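Local coordinates for protein sulfatase (Bacteroides fragilis CAG:558, PDB 6USS) that probably hydrolyses aryl sulfate esters as a calcium-dependent gut bacterial enzyme of the sulfatase family, at residues P343-R357 and K460-K472. The protein carries 1 engineered substitution. Residues are numbered along the deposited sequence; the frame is centred on the assembly and turned at random.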
loop_
_atom_site.group_PDB
_atom_site.type_symbol
_atom_site.label_atom_id
_atom_site.label_comp_id
_atom_site.label_asym_id
_atom_site.label_seq_id
_atom_site.Cartn_x
_atom_site.Cartn_y
_atom_site.Cartn_z
ATOM N N PRO A 343 14.235 -37.841 10.946
ATOM C CA PRO A 343 13.536 -38.828 11.776
ATOM C C PRO A 343 12.105 -38.459 12.139
ATOM O O PRO A 343 11.509 -39.156 12.943
ATOM C CB PRO A 343 14.377 -38.845 13.046
ATOM C CG PRO A 343 14.779 -37.419 13.180
ATOM C CD PRO A 343 15.118 -36.999 11.765
ATOM N N LEU A 344 11.562 -37.370 11.607
ATOM C CA LEU A 344 10.189 -37.030 11.956
ATOM C C LEU A 344 9.209 -37.872 11.142
ATOM O O LEU A 344 9.515 -38.296 10.024
ATOM C CB LEU A 344 9.918 -35.544 11.728
ATOM C CG LEU A 344 10.902 -34.601 12.405
ATOM C CD1 LEU A 344 10.429 -33.176 12.229
ATOM C CD2 LEU A 344 11.031 -34.967 13.877
ATOM N N ASN A 345 8.021 -38.105 11.713
ATOM C CA ASN A 345 6.992 -38.909 11.056
ATOM C C ASN A 345 6.216 -38.086 10.022
ATOM O O ASN A 345 5.679 -37.016 10.335
ATOM C CB ASN A 345 6.036 -39.485 12.103
ATOM C CG ASN A 345 5.301 -40.734 11.612
ATOM O OD1 ASN A 345 4.996 -40.872 10.430
ATOM N ND2 ASN A 345 4.991 -41.640 12.543
ATOM N N SER A 346 6.161 -38.589 8.794
ATOM C CA SER A 346 5.273 -38.067 7.754
ATOM C C SER A 346 5.713 -36.627 7.411
ATOM O O SER A 346 6.911 -36.299 7.416
ATOM C CB SER A 346 3.824 -38.235 8.207
ATOM O OG SER A 346 2.904 -37.703 7.274
ATOM N N GLY A 347 4.766 -35.742 7.090
ATOM C CA GLY A 347 5.129 -34.426 6.616
ATOM C C GLY A 347 3.933 -33.540 6.372
ATOM O O GLY A 347 2.934 -33.634 7.093
ATOM N N LYS A 348 4.019 -32.705 5.335
ATOM C CA LYS A 348 2.994 -31.702 5.066
ATOM C C LYS A 348 1.600 -32.312 5.125
ATOM O O LYS A 348 1.358 -33.376 4.558
ATOM C CB LYS A 348 3.227 -31.054 3.699
ATOM C CG LYS A 348 2.140 -30.042 3.347
ATOM C CD LYS A 348 2.484 -29.266 2.125
ATOM C CE LYS A 348 1.477 -28.137 1.936
ATOM N NZ LYS A 348 1.827 -27.299 0.780
ATOM N N GLY A 349 0.693 -31.635 5.843
ATOM C CA GLY A 349 -0.660 -32.106 6.033
ATOM C C GLY A 349 -0.871 -32.973 7.259
ATOM O O GLY A 349 -2.023 -33.202 7.645
ATOM N N SER A 350 0.207 -33.462 7.879
ATOM C CA SER A 350 0.134 -34.340 9.038
ATOM C C SER A 350 0.182 -33.548 10.332
ATOM O O SER A 350 0.868 -32.527 10.437
ATOM C CB SER A 350 1.277 -35.352 9.050
ATOM O OG SER A 350 1.038 -36.335 10.039
ATOM N N ALA A 351 -0.533 -34.045 11.331
ATOM C CA ALA A 351 -0.364 -33.511 12.671
ATOM C C ALA A 351 0.871 -34.078 13.359
ATOM O O ALA A 351 1.246 -33.581 14.430
ATOM C CB ALA A 351 -1.619 -33.782 13.502
ATOM N N TYR A 352 1.508 -35.091 12.765
ATOM C CA TYR A 352 2.779 -35.599 13.256
ATOM C C TYR A 352 3.858 -34.518 13.151
ATOM O O TYR A 352 3.692 -33.502 12.467
ATOM C CB TYR A 352 3.188 -36.845 12.463
ATOM C CG TYR A 352 2.364 -38.073 12.791
ATOM C CD1 TYR A 352 1.565 -38.097 13.927
ATOM C CD2 TYR A 352 2.362 -39.197 11.961
ATOM C CE1 TYR A 352 0.790 -39.204 14.243
ATOM C CE2 TYR A 352 1.593 -40.315 12.273
ATOM C CZ TYR A 352 0.809 -40.307 13.422
ATOM O OH TYR A 352 0.034 -41.392 13.767
ATOM N N GLU A 353 4.995 -34.751 13.829
ATOM C CA GLU A 353 6.064 -33.745 13.857
ATOM C C GLU A 353 6.579 -33.416 12.461
ATOM O O GLU A 353 7.055 -32.299 12.219
ATOM C CB GLU A 353 7.221 -34.219 14.731
ATOM C CG GLU A 353 6.841 -34.436 16.186
ATOM C CD GLU A 353 6.678 -33.123 16.956
ATOM O OE1 GLU A 353 7.710 -32.519 17.353
ATOM O OE2 GLU A 353 5.517 -32.704 17.157
ATOM N N GLY A 354 6.507 -34.375 11.536
ATOM C CA GLY A 354 6.960 -34.121 10.183
ATOM C C GLY A 354 6.156 -33.040 9.490
ATOM O O GLY A 354 6.658 -32.388 8.570
ATOM N N GLY A 355 4.904 -32.830 9.918
ATOM C CA GLY A 355 4.067 -31.795 9.345
ATOM C C GLY A 355 4.198 -30.428 9.991
ATOM O O GLY A 355 3.809 -29.426 9.384
ATOM N N VAL A 356 4.730 -30.354 11.213
ATOM C CA VAL A 356 4.647 -29.120 11.992
ATOM C C VAL A 356 5.978 -28.660 12.582
ATOM O O VAL A 356 6.107 -27.472 12.934
ATOM C CB VAL A 356 3.586 -29.248 13.111
ATOM C CG1 VAL A 356 2.201 -29.396 12.510
ATOM C CG2 VAL A 356 3.914 -30.416 14.044
ATOM N N ARG A 357 7.010 -29.497 12.726
ATOM C CA ARG A 357 8.282 -29.029 13.268
ATOM C C ARG A 357 9.127 -28.412 12.153
ATOM O O ARG A 357 9.495 -29.100 11.199
ATOM C CB ARG A 357 9.038 -30.159 13.962
ATOM C CG ARG A 357 9.921 -29.616 15.082
ATOM C CD ARG A 357 10.999 -30.587 15.527
ATOM N NE ARG A 357 10.456 -31.628 16.381
ATOM C CZ ARG A 357 10.929 -31.930 17.587
ATOM N NH1 ARG A 357 11.966 -31.258 18.078
ATOM N NH2 ARG A 357 10.364 -32.907 18.300
ATOM N N LYS A 460 -7.537 -41.762 19.379
ATOM C CA LYS A 460 -6.607 -40.878 20.067
ATOM C C LYS A 460 -5.214 -41.501 20.094
ATOM O O LYS A 460 -5.070 -42.716 20.250
ATOM C CB LYS A 460 -7.090 -40.570 21.492
ATOM C CG LYS A 460 -8.416 -39.781 21.550
ATOM C CD LYS A 460 -8.789 -39.412 22.995
ATOM C CE LYS A 460 -10.041 -38.545 23.066
ATOM N NZ LYS A 460 -10.857 -38.813 24.288
ATOM N N GLU A 461 -4.188 -40.665 19.899
ATOM C CA GLU A 461 -2.787 -41.076 19.957
ATOM C C GLU A 461 -2.041 -40.166 20.924
ATOM O O GLU A 461 -2.204 -38.939 20.890
ATOM C CB GLU A 461 -2.117 -41.030 18.576
ATOM C CG GLU A 461 -2.646 -42.061 17.609
ATOM C CD GLU A 461 -1.943 -42.040 16.261
ATOM O OE1 GLU A 461 -1.420 -40.974 15.866
ATOM O OE2 GLU A 461 -1.924 -43.096 15.585
ATOM N N LEU A 462 -1.249 -40.767 21.806
ATOM C CA LEU A 462 -0.494 -40.025 22.804
ATOM C C LEU A 462 0.974 -40.366 22.621
ATOM O O LEU A 462 1.344 -41.544 22.646
ATOM C CB LEU A 462 -0.970 -40.371 24.216
ATOM C CG LEU A 462 -0.207 -39.700 25.365
ATOM C CD1 LEU A 462 -0.513 -38.239 25.376
ATOM C CD2 LEU A 462 -0.578 -40.302 26.695
ATOM N N PHE A 463 1.806 -39.352 22.412
ATOM C CA PHE A 463 3.230 -39.581 22.210
ATOM C C PHE A 463 4.036 -38.760 23.199
ATOM O O PHE A 463 3.692 -37.612 23.504
ATOM C CB PHE A 463 3.680 -39.232 20.783
ATOM C CG PHE A 463 2.973 -40.020 19.699
ATOM C CD1 PHE A 463 3.355 -41.319 19.400
ATOM C CD2 PHE A 463 1.938 -39.448 18.970
ATOM C CE1 PHE A 463 2.706 -42.039 18.402
ATOM C CE2 PHE A 463 1.289 -40.156 17.967
ATOM C CZ PHE A 463 1.668 -41.451 17.684
ATOM N N ASN A 464 5.109 -39.361 23.689
ATOM C CA ASN A 464 6.143 -38.652 24.432
ATOM C C ASN A 464 7.168 -38.180 23.415
ATOM O O ASN A 464 8.050 -38.940 23.015
ATOM C CB ASN A 464 6.789 -39.555 25.476
ATOM C CG ASN A 464 7.525 -38.767 26.532
ATOM O OD1 ASN A 464 8.543 -38.127 26.256
ATOM N ND2 ASN A 464 7.006 -38.792 27.749
ATOM N N ILE A 465 7.053 -36.915 22.999
ATOM C CA ILE A 465 7.892 -36.409 21.911
ATOM C C ILE A 465 9.382 -36.496 22.234
ATOM O O ILE A 465 10.139 -37.016 21.402
ATOM C CB ILE A 465 7.438 -34.996 21.507
ATOM C CG1 ILE A 465 5.986 -35.031 20.975
ATOM C CG2 ILE A 465 8.398 -34.383 20.489
ATOM C CD1 ILE A 465 5.779 -35.836 19.709
ATOM N N PRO A 466 9.865 -36.048 23.402
ATOM C CA PRO A 466 11.317 -36.149 23.650
ATOM C C PRO A 466 11.827 -37.585 23.721
ATOM O O PRO A 466 13.015 -37.827 23.485
ATOM C CB PRO A 466 11.498 -35.418 24.990
ATOM C CG PRO A 466 10.287 -34.540 25.113
ATOM C CD PRO A 466 9.182 -35.333 24.495
ATOM N N GLN A 467 10.965 -38.551 24.034
ATOM C CA GLN A 467 11.355 -39.956 24.016
ATOM C C GLN A 467 11.069 -40.655 22.697
ATOM O O GLN A 467 11.621 -41.735 22.455
ATOM C CB GLN A 467 10.625 -40.735 25.111
ATOM C CG GLN A 467 11.181 -40.531 26.496
ATOM C CD GLN A 467 10.271 -41.143 27.546
ATOM O OE1 GLN A 467 9.650 -42.195 27.306
ATOM N NE2 GLN A 467 10.160 -40.483 28.703
ATOM N N ASP A 468 10.215 -40.092 21.848
ATOM C CA ASP A 468 9.746 -40.790 20.658
ATOM C C ASP A 468 9.589 -39.777 19.521
ATOM O O ASP A 468 8.488 -39.437 19.093
ATOM C CB ASP A 468 8.435 -41.522 20.947
ATOM C CG ASP A 468 7.896 -42.253 19.752
ATOM O OD1 ASP A 468 8.665 -42.537 18.805
ATOM O OD2 ASP A 468 6.679 -42.538 19.761
ATOM N N ILE A 469 10.719 -39.294 19.006
ATOM C CA ILE A 469 10.658 -38.188 18.059
ATOM C C ILE A 469 9.955 -38.615 16.779
ATOM O O ILE A 469 9.308 -37.794 16.120
ATOM C CB ILE A 469 12.070 -37.630 17.793
ATOM C CG1 ILE A 469 12.000 -36.208 17.262
ATOM C CG2 ILE A 469 12.855 -38.521 16.821
ATOM C CD1 ILE A 469 13.351 -35.700 16.781
ATOM N N GLY A 470 10.027 -39.906 16.430
ATOM C CA GLY A 470 9.384 -40.428 15.242
ATOM C C GLY A 470 7.924 -40.754 15.401
ATOM O O GLY A 470 7.286 -41.203 14.443
ATOM N N GLU A 471 7.374 -40.530 16.594
ATOM C CA GLU A 471 5.977 -40.842 16.908
ATOM C C GLU A 471 5.613 -42.267 16.472
ATOM O O GLU A 471 4.633 -42.506 15.764
ATOM C CB GLU A 471 5.050 -39.787 16.307
ATOM C CG GLU A 471 5.224 -38.444 17.010
ATOM C CD GLU A 471 4.564 -37.285 16.286
ATOM O OE1 GLU A 471 3.695 -36.606 16.887
ATOM O OE2 GLU A 471 4.936 -37.042 15.117
ATOM N N LYS A 472 6.439 -43.224 16.909
ATOM C CA LYS A 472 6.263 -44.635 16.590
ATOM C C LYS A 472 5.457 -45.393 17.635
ATOM O O LYS A 472 4.952 -46.480 17.327
ATOM C CB LYS A 472 7.620 -45.342 16.450
ATOM C CG LYS A 472 8.505 -44.890 15.301
ATOM C CD LYS A 472 9.873 -45.561 15.430
ATOM C CE LYS A 472 11.001 -44.671 14.928
ATOM N NZ LYS A 472 11.594 -45.193 13.663
HETATM O O HOH W 1 7.357 -37.628 14.368
HETATM O O HOH W 2 2.061 -43.756 14.465
#
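Glu-471 reaches across to the short, weakly bonded helical turn at about 353-356, where its OE2 accepts a nearly straight hydrogen bond from Glu-353 N at 2.6 Å (167°), met on the syn side but 22° out of the carboxylate plane. A water joins the same OE2 to Asn-345 N and Ile-469 O, tying both backbones to one carboxylate oxygen. The Asn-345 amide adds only weak bonds from ND2 to Gly-470 O and Glu-471 O.

The second polar link lies at the end strand of the four-stranded antiparallel sheet. Tyr-352 OH donates to the syn lone pair of Glu-461 OE1 at 2.6 Å, with ring and carboxylate nearly coplanar. Tyr-352 CE1 also lies 3.9 Å from Phe-463 CE2, the rings meeting obliquely, while Glu-471 CB sits over the centre of the Phe-463 ring.

Apolar contact is made by Ile-469, which, with CG1 anti to the backbone N (chi1 -159°), brings CG1 within 3.7 Å of Leu-344 CD2. Both isoleucines pack against the Arg-357 guanidinium, Ile-469 CD1 over one face and Ile-465 CG2 at the edge. That group is salt-bridged to Glu-353 OE1, itself an acceptor from Tyr-83.

Glu-353 OE2 and Glu-471 OE1 lie 4.3 Å apart, yet both form salt bridges with Lys-450, which probably offsets their repulsion and lets buried carboxylates join the sulfatase core to the turn that follows the outermost strand of the C-terminal sheet.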